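Local atomic coordinates of cytochrome c2 (Blastochloris viridis, PDB entry 1CO6), a protein that carries electrons through its covalently bound heme c, serving in purple photosynthetic bacteria as donor to the oxidized bacteriochlorophyll. Residues Ser5-Phe10 / Ile94-Gln99; Asn32-Arg37 / Ile56-Glu61; Val62-Ile67 / Lys89-Ile94. One frame throughout, in Å; residues are numbered along the deposited sequence.

How the interactions relate
All three contacts lie around the heme. Interactions 1 and 3 are buried helix pairs that both use helix 87-98, with different partner helices: the segment axes are 94° apart with helix 3-14 and 128° apart with helix 60-68. Ile-94 lies in both ranges but packs only in interaction 3. Interaction 2 is partly buried and joins a loop to the residues leading into helix 60-68. It is the most polar, with two backbone bonds and two bonds to a heme propionate, whereas interaction 1 has no direct hydrogen bond and interaction 3 has one, beside apolar side chains. Phe-35 CE1 packs on Phe-63 CB at 3.6 Å, connecting interactions 2 and 3.

Interaction 1: Ser5-Phe10 / Ile94-Gln99; sequences SGEQVF and IAYIKQ
The Tyr-96 ring carries the backbone of Glu-7 over one face: Glu-7 CA stands 3.8 Å from the Tyr-96 ring centroid and 15° off the normal, a CH-pi contact. Glu-7 CB and CG both touch Tyr-96 CE1 at 3.6 Å. At the edge of this ring, in its plane, sits a water 2.8 Å from Tyr-96 OH. Phe-10 presents one ring face to the tyrosine rim atom CE2, with Phe-10 CG to Tyr-96 CE2 at 3.6 Å; the two planes are 49° apart, an oblique pair. Ile-97 CG1 meets Phe-10 CE2 more loosely.

Tyr-96 has CG anti to its backbone N (chi1 179°), beside the carbonyl carbon; the ring beyond it lies against helix 3-14. Tyr-96 CB lies 3.6 Å from Gly-6 C, with no side chain on Gly-6 in between, and the segment axes approach to 7.7 Å. The glycine crossing of N- and C-terminal helices is a hallmark of the cytochrome c fold. Phe-10 also reaches Cys-13 and the iron ligand His-17, connecting this crossing to the heme site.

The same water donates to Glu-7 OE2 at 3.0 Å. With no direct hydrogen bond across the segments, the helices meet through CH-pi and ring contacts, phenol and carboxylate joined through water.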
loop_
_atom_site.group_PDB
_atom_site.type_symbol
_atom_site.label_atom_id
_atom_site.label_comp_id
_atom_site.label_asym_id
_atom_site.label_seq_id
_atom_site.Cartn_x
_atom_site.Cartn_y
_atom_site.Cartn_z
ATOM N N SER A 5 -0.875 -0.539 16.407
ATOM C CA SER A 5 -0.735 0.882 16.091
ATOM C C SER A 5 -0.840 1.104 14.566
ATOM O O SER A 5 -1.486 2.104 14.206
ATOM C CB SER A 5 0.528 1.571 16.563
ATOM O OG SER A 5 0.620 1.451 17.978
ATOM N N GLY A 6 -0.287 0.218 13.761
ATOM C CA GLY A 6 -0.377 0.390 12.298
ATOM C C GLY A 6 -1.818 0.250 11.804
ATOM O O GLY A 6 -2.234 0.858 10.799
ATOM N N GLU A 7 -2.574 -0.548 12.556
ATOM C CA GLU A 7 -3.973 -0.805 12.225
ATOM C C GLU A 7 -4.747 0.502 12.234
ATOM O O GLU A 7 -5.588 0.701 11.333
ATOM C CB GLU A 7 -4.635 -1.852 13.114
ATOM C CG GLU A 7 -6.068 -2.206 12.648
ATOM C CD GLU A 7 -6.650 -3.410 13.292
ATOM O OE1 GLU A 7 -6.157 -4.007 14.225
ATOM O OE2 GLU A 7 -7.719 -3.771 12.756
ATOM N N GLN A 8 -4.427 1.362 13.214
ATOM C CA GLN A 8 -5.072 2.678 13.296
ATOM C C GLN A 8 -4.645 3.608 12.172
ATOM O O GLN A 8 -5.497 4.340 11.668
ATOM C CB GLN A 8 -4.797 3.405 14.623
ATOM C CG GLN A 8 -5.232 2.524 15.794
ATOM C CD GLN A 8 -6.758 2.433 15.790
ATOM O OE1 GLN A 8 -7.370 1.372 15.956
ATOM N NE2 GLN A 8 -7.347 3.620 15.560
ATOM N N VAL A 9 -3.350 3.631 11.852
ATOM C CA VAL A 9 -2.886 4.475 10.739
ATOM C C VAL A 9 -3.580 3.961 9.460
ATOM O O VAL A 9 -3.923 4.782 8.590
ATOM C CB VAL A 9 -1.337 4.474 10.676
ATOM C CG1 VAL A 9 -0.824 5.223 9.459
ATOM C CG2 VAL A 9 -0.650 4.982 11.932
ATOM N N PHE A 10 -3.805 2.653 9.326
ATOM C CA PHE A 10 -4.445 2.042 8.158
ATOM C C PHE A 10 -5.845 2.566 7.826
ATOM O O PHE A 10 -6.342 2.463 6.697
ATOM C CB PHE A 10 -4.478 0.511 8.195
ATOM C CG PHE A 10 -4.670 -0.098 6.810
ATOM C CD1 PHE A 10 -5.943 -0.528 6.413
ATOM C CD2 PHE A 10 -3.596 -0.133 5.918
ATOM C CE1 PHE A 10 -6.135 -1.088 5.148
ATOM C CE2 PHE A 10 -3.786 -0.676 4.638
ATOM C CZ PHE A 10 -5.069 -1.128 4.261
ATOM N N ILE A 94 3.753 -0.178 8.188
ATOM C CA ILE A 94 4.514 -1.280 7.621
ATOM C C ILE A 94 4.273 -2.540 8.459
ATOM O O ILE A 94 3.963 -3.600 7.829
ATOM C CB ILE A 94 6.045 -1.013 7.499
ATOM C CG1 ILE A 94 6.338 0.072 6.459
ATOM C CG2 ILE A 94 6.817 -2.344 7.150
ATOM C CD1 ILE A 94 7.775 0.661 6.518
ATOM N N ALA A 95 4.377 -2.435 9.774
ATOM C CA ALA A 95 4.170 -3.618 10.648
ATOM C C ALA A 95 2.807 -4.281 10.423
ATOM O O ALA A 95 2.684 -5.529 10.321
ATOM C CB ALA A 95 4.345 -3.183 12.097
ATOM N N TYR A 96 1.776 -3.421 10.300
ATOM C CA TYR A 96 0.412 -3.900 10.084
ATOM C C TYR A 96 0.217 -4.638 8.747
ATOM O O TYR A 96 -0.345 -5.727 8.646
ATOM C CB TYR A 96 -0.574 -2.706 10.199
ATOM C CG TYR A 96 -1.994 -3.191 9.955
ATOM C CD1 TYR A 96 -2.692 -4.009 10.853
ATOM C CD2 TYR A 96 -2.651 -2.778 8.785
ATOM C CE1 TYR A 96 -4.019 -4.420 10.616
ATOM C CE2 TYR A 96 -3.966 -3.183 8.511
ATOM C CZ TYR A 96 -4.624 -4.006 9.442
ATOM O OH TYR A 96 -5.871 -4.406 9.095
ATOM N N ILE A 97 0.678 -3.964 7.672
ATOM C CA ILE A 97 0.508 -4.532 6.339
ATOM C C ILE A 97 1.272 -5.847 6.193
ATOM O O ILE A 97 0.768 -6.746 5.503
ATOM C CB ILE A 97 0.871 -3.484 5.230
ATOM C CG1 ILE A 97 -0.108 -2.275 5.273
ATOM C CG2 ILE A 97 0.877 -4.129 3.803
ATOM C CD1 ILE A 97 0.362 -1.152 4.281
ATOM N N LYS A 98 2.486 -5.912 6.760
ATOM C CA LYS A 98 3.358 -7.087 6.676
ATOM C C LYS A 98 2.722 -8.336 7.256
ATOM O O LYS A 98 3.170 -9.414 6.865
ATOM C CB LYS A 98 4.772 -6.935 7.288
ATOM C CG LYS A 98 5.802 -6.670 6.160
ATOM C CD LYS A 98 7.228 -7.038 6.541
ATOM C CE LYS A 98 7.984 -7.828 5.482
ATOM N NZ LYS A 98 8.675 -6.965 4.481
ATOM N N GLN A 99 1.755 -8.244 8.131
ATOM C CA GLN A 99 1.072 -9.377 8.717
ATOM C C GLN A 99 0.334 -10.236 7.694
ATOM O O GLN A 99 0.173 -11.443 7.950
ATOM C CB GLN A 99 -0.024 -9.036 9.755
ATOM C CG GLN A 99 0.541 -8.295 10.944
ATOM C CD GLN A 99 -0.584 -7.954 11.899
ATOM O OE1 GLN A 99 -0.567 -8.479 13.008
ATOM N NE2 GLN A 99 -1.520 -7.103 11.477
HETATM O O HOH W 1 -7.121 -6.106 10.929
#

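Interaction 2: Asn32-Arg37 / Ile56-Glu61; sequences NGLFGR and ITWTEE. With HEC (heme c), chain B.
The heme c pocket is closed here at one propionate, where the loop 32-37 and the residues leading into helix 60-68 each supply a donor. Trp-58 NE1 donates a hydrogen bond to heme O1A at 3.0 Å (N-H...O 150°), and Arg-37 NH1 bonds to heme O2A at 3.1 Å in a straighter geometry (172°), with O2A near the guanidinium plane. The two carboxylate oxygens are thus gripped separately, and the arginine charge would be expected to stabilise the ionised propionate. Arg-37 NH1 also donates to Val-30 O, a second bond that helps fix the guanidinium.

Two backbone bonds hold the two segments together and probably help place both donors. Trp-58 N bonds to Arg-37 O at 2.8 Å, and Gly-36 N bonds to Trp-58 O at 2.7 Å. Gly-36 takes the positive phi of the third position of the type II turn from Leu-34 to Arg-37.

The indole is sandwiched: Ile-56 CG2 covers the centre of one face, while Leu-34 CD1 and heme CMA lie over the other. Leu-34 CD1 is 4.1 Å from the centroid of the Trp-58 five-membered ring, a CH-pi contact. Glu-60 CG sits over a face of the Phe-35 ring, and Trp-58 O near its edge. Thr-59 N-caps helix 60-68 by accepting from Val-62 N. A tryptophan and an arginine both bonding to one heme propionate are typical of the heme crevice in class I cytochromes c.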
loop_
_atom_site.group_PDB
_atom_site.type_symbol
_atom_site.label_atom_id
_atom_site.label_comp_id
_atom_site.label_asym_id
_atom_site.label_seq_id
_atom_site.Cartn_x
_atom_site.Cartn_y
_atom_site.Cartn_z
ATOM N N ASN A 32 -3.130 -6.933 0.234
ATOM C CA ASN A 32 -2.662 -8.244 0.773
ATOM C C ASN A 32 -1.404 -8.586 -0.055
ATOM O O ASN A 32 -1.394 -8.344 -1.280
ATOM C CB ASN A 32 -3.700 -9.335 0.507
ATOM C CG ASN A 32 -4.853 -9.227 1.494
ATOM O OD1 ASN A 32 -4.622 -8.841 2.649
ATOM N ND2 ASN A 32 -6.037 -9.563 0.985
ATOM N N GLY A 33 -0.419 -9.147 0.606
ATOM C CA GLY A 33 0.858 -9.508 -0.015
ATOM C C GLY A 33 1.522 -8.349 -0.728
ATOM O O GLY A 33 2.096 -8.526 -1.815
ATOM N N LEU A 34 1.512 -7.146 -0.194
ATOM C CA LEU A 34 2.136 -6.015 -0.848
ATOM C C LEU A 34 3.664 -6.090 -0.975
ATOM O O LEU A 34 4.182 -5.865 -2.115
ATOM C CB LEU A 34 1.682 -4.693 -0.150
ATOM C CG LEU A 34 2.413 -3.487 -0.720
ATOM C CD1 LEU A 34 1.893 -3.050 -2.109
ATOM C CD2 LEU A 34 2.240 -2.334 0.262
ATOM N N PHE A 35 4.389 -6.336 0.124
ATOM C CA PHE A 35 5.875 -6.291 0.023
ATOM C C PHE A 35 6.439 -7.400 -0.849
ATOM O O PHE A 35 6.094 -8.550 -0.600
ATOM C CB PHE A 35 6.499 -6.197 1.431
ATOM C CG PHE A 35 6.009 -4.934 2.124
ATOM C CD1 PHE A 35 6.449 -3.699 1.665
ATOM C CD2 PHE A 35 5.122 -5.036 3.196
ATOM C CE1 PHE A 35 5.984 -2.533 2.269
ATOM C CE2 PHE A 35 4.634 -3.861 3.827
ATOM C CZ PHE A 35 5.073 -2.632 3.336
ATOM N N GLY A 36 7.289 -6.998 -1.785
ATOM C CA GLY A 36 7.947 -7.932 -2.717
ATOM C C GLY A 36 7.266 -7.929 -4.051
ATOM O O GLY A 36 7.868 -8.356 -5.057
ATOM N N ARG A 37 6.009 -7.444 -4.064
ATOM C CA ARG A 37 5.264 -7.451 -5.365
ATOM C C ARG A 37 5.672 -6.283 -6.265
ATOM O O ARG A 37 6.107 -5.219 -5.775
ATOM C CB ARG A 37 3.793 -7.616 -5.046
ATOM C CG ARG A 37 2.851 -6.427 -5.059
ATOM C CD ARG A 37 1.406 -6.994 -4.979
ATOM N NE ARG A 37 0.551 -5.814 -4.970
ATOM C CZ ARG A 37 -0.497 -5.540 -4.168
ATOM N NH1 ARG A 37 -1.178 -4.376 -4.288
ATOM N NH2 ARG A 37 -0.898 -6.391 -3.217
ATOM N N ILE A 56 8.582 -0.335 -10.491
ATOM C CA ILE A 56 8.866 -0.430 -9.061
ATOM C C ILE A 56 8.539 -1.819 -8.514
ATOM O O ILE A 56 7.596 -2.514 -8.888
ATOM C CB ILE A 56 8.016 0.632 -8.261
ATOM C CG1 ILE A 56 8.648 2.021 -8.372
ATOM C CG2 ILE A 56 7.707 0.269 -6.788
ATOM C CD1 ILE A 56 7.732 3.142 -7.802
ATOM N N THR A 57 9.397 -2.170 -7.557
ATOM C CA THR A 57 9.185 -3.396 -6.774
ATOM C C THR A 57 8.931 -2.849 -5.354
ATOM O O THR A 57 9.772 -2.047 -4.858
ATOM C CB THR A 57 10.359 -4.437 -6.811
ATOM O OG1 THR A 57 10.424 -4.782 -8.223
ATOM C CG2 THR A 57 10.068 -5.638 -5.901
ATOM N N TRP A 58 7.865 -3.284 -4.711
ATOM C CA TRP A 58 7.551 -2.763 -3.367
ATOM C C TRP A 58 8.326 -3.380 -2.214
ATOM O O TRP A 58 7.889 -4.363 -1.622
ATOM C CB TRP A 58 6.034 -2.856 -3.084
ATOM C CG TRP A 58 5.238 -2.010 -4.011
ATOM C CD1 TRP A 58 4.392 -2.451 -4.975
ATOM C CD2 TRP A 58 5.199 -0.585 -4.053
ATOM N NE1 TRP A 58 3.808 -1.371 -5.602
ATOM C CE2 TRP A 58 4.267 -0.222 -5.042
ATOM C CE3 TRP A 58 5.842 0.426 -3.308
ATOM C CZ2 TRP A 58 4.004 1.111 -5.377
ATOM C CZ3 TRP A 58 5.579 1.747 -3.628
ATOM C CH2 TRP A 58 4.649 2.089 -4.617
ATOM N N THR A 59 9.424 -2.765 -1.936
ATOM C CA THR A 59 10.297 -3.143 -0.811
ATOM C C THR A 59 9.844 -2.152 0.258
ATOM O O THR A 59 9.154 -1.165 -0.088
ATOM C CB THR A 59 11.819 -2.922 -1.188
ATOM O OG1 THR A 59 12.011 -1.494 -1.414
ATOM C CG2 THR A 59 12.320 -3.740 -2.390
ATOM N N GLU A 60 10.280 -2.392 1.487
ATOM C CA GLU A 60 9.989 -1.493 2.609
ATOM C C GLU A 60 10.539 -0.104 2.411
ATOM O O GLU A 60 9.792 0.862 2.681
ATOM C CB GLU A 60 10.504 -1.998 3.950
ATOM C CG GLU A 60 9.731 -3.149 4.586
ATOM C CD GLU A 60 10.099 -3.372 6.033
ATOM O OE1 GLU A 60 10.523 -2.502 6.792
ATOM O OE2 GLU A 60 9.904 -4.565 6.351
ATOM N N GLU A 61 11.774 -0.001 1.940
ATOM C CA GLU A 61 12.421 1.326 1.728
ATOM C C GLU A 61 11.684 2.145 0.670
ATOM O O GLU A 61 11.412 3.351 0.864
ATOM C CB GLU A 61 13.867 1.050 1.390
ATOM C CG GLU A 61 14.921 1.968 0.861
ATOM C CD GLU A 61 16.073 1.349 0.101
ATOM O OE1 GLU A 61 17.282 1.579 0.207
ATOM O OE2 GLU A 61 15.651 0.492 -0.735
HETATM FE FE HEC B . -3.309 3.867 -2.170
HETATM C CHA HEC B . -2.284 2.534 -5.063
HETATM C CHB HEC B . -0.848 2.182 -0.481
HETATM C CHC HEC B . -4.214 5.464 0.775
HETATM C CHD HEC B . -6.074 5.220 -3.746
HETATM N NA HEC B . -1.846 2.568 -2.676
HETATM C C1A HEC B . -1.471 2.231 -3.972
HETATM C C2A HEC B . -0.236 1.500 -3.930
HETATM C C3A HEC B . 0.153 1.422 -2.650
HETATM C C4A HEC B . -0.831 2.100 -1.834
HETATM C CMA HEC B . 1.423 0.758 -2.067
HETATM C CAA HEC B . 0.450 0.833 -5.166
HETATM C CBA HEC B . -0.250 -0.539 -5.392
HETATM C CGA HEC B . 0.278 -1.424 -6.494
HETATM O O1A HEC B . 1.247 -1.028 -7.120
HETATM O O2A HEC B . -0.362 -2.495 -6.649
HETATM N NB HEC B . -2.691 3.814 -0.271
HETATM C C1B HEC B . -1.679 2.988 0.235
HETATM C C2B HEC B . -1.577 3.224 1.654
HETATM C C3B HEC B . -2.474 4.155 1.992
HETATM C C4B HEC B . -3.204 4.521 0.816
HETATM C CMB HEC B . -0.550 2.475 2.531
HETATM C CAB HEC B . -2.725 4.683 3.445
HETATM C CBB HEC B . -1.706 5.522 3.944
HETATM N NC HEC B . -4.831 5.096 -1.614
HETATM C C1C HEC B . -5.006 5.645 -0.364
HETATM C C2C HEC B . -6.206 6.462 -0.398
HETATM C C3C HEC B . -6.698 6.433 -1.642
HETATM C C4C HEC B . -5.869 5.549 -2.419
HETATM C CMC HEC B . -6.731 7.261 0.813
HETATM C CAC HEC B . -8.038 7.118 -2.138
HETATM C CBC HEC B . -8.225 8.504 -2.000
HETATM N ND HEC B . -4.053 3.830 -4.037
HETATM C C1D HEC B . -5.178 4.509 -4.508
HETATM C C2D HEC B . -5.241 4.333 -5.961
HETATM C C3D HEC B . -4.208 3.571 -6.323
HETATM C C4D HEC B . -3.445 3.271 -5.143
HETATM C CMD HEC B . -6.362 4.954 -6.835
HETATM C CAD HEC B . -3.777 3.158 -7.756
HETATM C CBD HEC B . -2.688 4.142 -8.290
HETATM C CGD HEC B . -2.562 4.153 -9.802
HETATM O O1D HEC B . -1.895 5.164 -10.181
HETATM O O2D HEC B . -3.059 3.251 -10.518
#

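Interaction 3: Val62-Ile67 / Lys89-Ile94; sequences VFREYI and KVSDLI. With HEC (heme c), chain B.
Helices 60-68 and 87-98 pack together beside the heme as part of the class I cytochrome c fold, with 128° between the directions of the two segments and 10.7 Å between their axes. That separation is filled by side chains from both helices, and the interface has an apolar side that faces the heme and a polar one at its more exposed side, where Arg-64 lies.

Phe-63 occupies the apolar side. Its ring lies between the porphyrin and helix 87-98, as its contacts show: near the ring plane, Phe-63 CZ meets heme CMB at 3.5 Å and Leu-93 CD2 at 3.7 Å, so one corner of the ring touches both the cofactor and the neighbouring helix. Ile-94 CG1 comes to Phe-63 CD2 at 3.7 Å, the two side chains lying alongside and pointing opposite ways. Ile-67, one turn on, divides its branches: CG2 packs on Val-90 CG2 at 3.7 Å, while CD1 reaches heme C2B at 3.6 Å. Ile-67 also lies close to Met-79, an axial ligand of the iron, and Leu-93 close to Cys-13, which is bound covalently to the heme. Tyr-66 turns to the porphyrin and meets Trp-58 edge-to-face.

The Arg-64 chain bends at chi3, which turns NE; the guanidinium beyond lies beside Val-90. Val-90 CG1 and Ile-94 CD1 lie over the guanidinium face, the former 3.5 Å from Arg-64 NH1, so the guanidinium has apolar neighbours on its face and a polar partner at its edge. Ser-91 OG, which also bonds to Glu-87 O, accepts from Arg-64 NH2 at 2.8 Å, with an N-H...O angle of 158° and the oxygen 12° out of the guanidinium plane.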
loop_
_atom_site.group_PDB
_atom_site.type_symbol
_atom_site.label_atom_id
_atom_site.label_comp_id
_atom_site.label_asym_id
_atom_site.label_seq_id
_atom_site.Cartn_x
_atom_site.Cartn_y
_atom_site.Cartn_z
ATOM N N VAL A 62 11.355 1.482 -0.440
ATOM C CA VAL A 62 10.585 2.134 -1.527
ATOM C C VAL A 62 9.170 2.489 -1.013
ATOM O O VAL A 62 8.708 3.630 -1.341
ATOM C CB VAL A 62 10.544 1.286 -2.814
ATOM C CG1 VAL A 62 9.566 1.905 -3.830
ATOM C CG2 VAL A 62 11.938 1.051 -3.404
ATOM N N PHE A 63 8.546 1.623 -0.227
ATOM C CA PHE A 63 7.193 1.969 0.303
ATOM C C PHE A 63 7.279 3.238 1.162
ATOM O O PHE A 63 6.462 4.157 1.134
ATOM C CB PHE A 63 6.579 0.804 1.077
ATOM C CG PHE A 63 5.295 1.094 1.808
ATOM C CD1 PHE A 63 4.087 1.000 1.085
ATOM C CD2 PHE A 63 5.259 1.444 3.140
ATOM C CE1 PHE A 63 2.848 1.232 1.725
ATOM C CE2 PHE A 63 4.044 1.743 3.797
ATOM C CZ PHE A 63 2.846 1.602 3.073
ATOM N N ARG A 64 8.322 3.267 1.953
ATOM C CA ARG A 64 8.615 4.367 2.889
ATOM C C ARG A 64 8.710 5.678 2.139
ATOM O O ARG A 64 8.113 6.698 2.568
ATOM C CB ARG A 64 9.891 4.035 3.677
ATOM C CG ARG A 64 10.171 4.935 4.851
ATOM C CD ARG A 64 11.195 4.414 5.778
ATOM N NE ARG A 64 10.808 3.379 6.711
ATOM C CZ ARG A 64 10.115 3.604 7.842
ATOM N NH1 ARG A 64 9.631 4.782 8.269
ATOM N NH2 ARG A 64 9.972 2.549 8.638
ATOM N N GLU A 65 9.501 5.690 1.067
ATOM C CA GLU A 65 9.649 6.931 0.282
ATOM C C GLU A 65 8.353 7.308 -0.435
ATOM O O GLU A 65 7.960 8.501 -0.534
ATOM C CB GLU A 65 10.780 6.939 -0.733
ATOM C CG GLU A 65 11.239 5.662 -1.369
ATOM C CD GLU A 65 12.656 5.597 -1.857
ATOM O OE1 GLU A 65 13.126 4.754 -2.603
ATOM O OE2 GLU A 65 13.370 6.518 -1.386
ATOM N N TYR A 66 7.655 6.331 -0.983
ATOM C CA TYR A 66 6.406 6.573 -1.697
ATOM C C TYR A 66 5.347 7.142 -0.802
ATOM O O TYR A 66 4.685 8.127 -1.105
ATOM C CB TYR A 66 5.881 5.255 -2.313
ATOM C CG TYR A 66 4.497 5.266 -2.889
ATOM C CD1 TYR A 66 3.419 4.704 -2.188
ATOM C CD2 TYR A 66 4.258 5.861 -4.148
ATOM C CE1 TYR A 66 2.135 4.688 -2.728
ATOM C CE2 TYR A 66 2.959 5.840 -4.716
ATOM C CZ TYR A 66 1.926 5.279 -3.979
ATOM O OH TYR A 66 0.692 5.247 -4.536
ATOM N N ILE A 67 5.119 6.486 0.322
ATOM C CA ILE A 67 4.051 6.917 1.242
ATOM C C ILE A 67 4.224 8.310 1.818
ATOM O O ILE A 67 3.155 8.942 2.094
ATOM C CB ILE A 67 3.730 5.751 2.220
ATOM C CG1 ILE A 67 2.235 5.612 2.542
ATOM C CG2 ILE A 67 4.619 5.948 3.496
ATOM C CD1 ILE A 67 1.246 5.398 1.362
ATOM N N LYS A 89 4.579 6.613 12.363
ATOM C CA LYS A 89 3.339 6.111 11.738
ATOM C C LYS A 89 3.612 5.147 10.582
ATOM O O LYS A 89 2.947 4.100 10.490
ATOM C CB LYS A 89 2.468 7.251 11.215
ATOM C CG LYS A 89 1.879 8.034 12.391
ATOM C CD LYS A 89 0.791 8.948 11.816
ATOM C CE LYS A 89 -0.054 9.516 12.943
ATOM N NZ LYS A 89 0.736 10.532 13.690
ATOM N N VAL A 90 4.587 5.522 9.762
ATOM C CA VAL A 90 5.013 4.711 8.595
ATOM C C VAL A 90 5.516 3.362 9.102
ATOM O O VAL A 90 5.140 2.294 8.608
ATOM C CB VAL A 90 5.963 5.506 7.668
ATOM C CG1 VAL A 90 6.564 4.585 6.569
ATOM C CG2 VAL A 90 5.300 6.714 7.010
ATOM N N SER A 91 6.414 3.401 10.082
ATOM C CA SER A 91 6.963 2.176 10.722
ATOM C C SER A 91 5.824 1.317 11.250
ATOM O O SER A 91 5.801 0.087 11.038
ATOM C CB SER A 91 8.000 2.551 11.783
ATOM O OG SER A 91 9.084 3.246 11.192
ATOM N N ASP A 92 4.808 1.880 11.881
ATOM C CA ASP A 92 3.654 1.115 12.412
ATOM C C ASP A 92 2.821 0.507 11.267
ATOM O O ASP A 92 2.460 -0.673 11.294
ATOM C CB ASP A 92 2.785 1.950 13.359
ATOM C CG ASP A 92 3.570 2.226 14.659
ATOM O OD1 ASP A 92 4.490 1.499 15.015
ATOM O OD2 ASP A 92 3.232 3.245 15.272
ATOM N N LEU A 93 2.589 1.406 10.282
ATOM C CA LEU A 93 1.840 1.004 9.078
ATOM C C LEU A 93 2.441 -0.216 8.396
ATOM O O LEU A 93 1.728 -1.155 7.981
ATOM C CB LEU A 93 1.847 2.287 8.203
ATOM C CG LEU A 93 1.160 2.055 6.853
ATOM C CD1 LEU A 93 -0.304 1.706 7.123
ATOM C CD2 LEU A 93 1.334 3.326 6.018
ATOM N N ILE A 94 3.753 -0.178 8.188
ATOM C CA ILE A 94 4.514 -1.280 7.621
ATOM C C ILE A 94 4.273 -2.540 8.459
ATOM O O ILE A 94 3.963 -3.600 7.829
ATOM C CB ILE A 94 6.045 -1.013 7.499
ATOM C CG1 ILE A 94 6.338 0.072 6.459
ATOM C CG2 ILE A 94 6.817 -2.344 7.150
ATOM C CD1 ILE A 94 7.775 0.661 6.518
HETATM FE FE HEC B . -3.309 3.867 -2.170
HETATM C CHA HEC B . -2.284 2.534 -5.063
HETATM C CHB HEC B . -0.848 2.182 -0.481
HETATM C CHC HEC B . -4.214 5.464 0.775
HETATM C CHD HEC B . -6.074 5.220 -3.746
HETATM N NA HEC B . -1.846 2.568 -2.676
HETATM C C1A HEC B . -1.471 2.231 -3.972
HETATM C C2A HEC B . -0.236 1.500 -3.930
HETATM C C3A HEC B . 0.153 1.422 -2.650
HETATM C C4A HEC B . -0.831 2.100 -1.834
HETATM C CMA HEC B . 1.423 0.758 -2.067
HETATM C CAA HEC B . 0.450 0.833 -5.166
HETATM C CBA HEC B . -0.250 -0.539 -5.392
HETATM C CGA HEC B . 0.278 -1.424 -6.494
HETATM O O1A HEC B . 1.247 -1.028 -7.120
HETATM O O2A HEC B . -0.362 -2.495 -6.649
HETATM N NB HEC B . -2.691 3.814 -0.271
HETATM C C1B HEC B . -1.679 2.988 0.235
HETATM C C2B HEC B . -1.577 3.224 1.654
HETATM C C3B HEC B . -2.474 4.155 1.992
HETATM C C4B HEC B . -3.204 4.521 0.816
HETATM C CMB HEC B . -0.550 2.475 2.531
HETATM C CAB HEC B . -2.725 4.683 3.445
HETATM C CBB HEC B . -1.706 5.522 3.944
HETATM N NC HEC B . -4.831 5.096 -1.614
HETATM C C1C HEC B . -5.006 5.645 -0.364
HETATM C C2C HEC B . -6.206 6.462 -0.398
HETATM C C3C HEC B . -6.698 6.433 -1.642
HETATM C C4C HEC B . -5.869 5.549 -2.419
HETATM C CMC HEC B . -6.731 7.261 0.813
HETATM C CAC HEC B . -8.038 7.118 -2.138
HETATM C CBC HEC B . -8.225 8.504 -2.000
HETATM N ND HEC B . -4.053 3.830 -4.037
HETATM C C1D HEC B . -5.178 4.509 -4.508
HETATM C C2D HEC B . -5.241 4.333 -5.961
HETATM C C3D HEC B . -4.208 3.571 -6.323
HETATM C C4D HEC B . -3.445 3.271 -5.143
HETATM C CMD HEC B . -6.362 4.954 -6.835
HETATM C CAD HEC B . -3.777 3.158 -7.756
HETATM C CBD HEC B . -2.688 4.142 -8.290
HETATM C CGD HEC B . -2.562 4.153 -9.802
HETATM O O1D HEC B . -1.895 5.164 -10.181
HETATM O O2D HEC B . -3.059 3.251 -10.518
#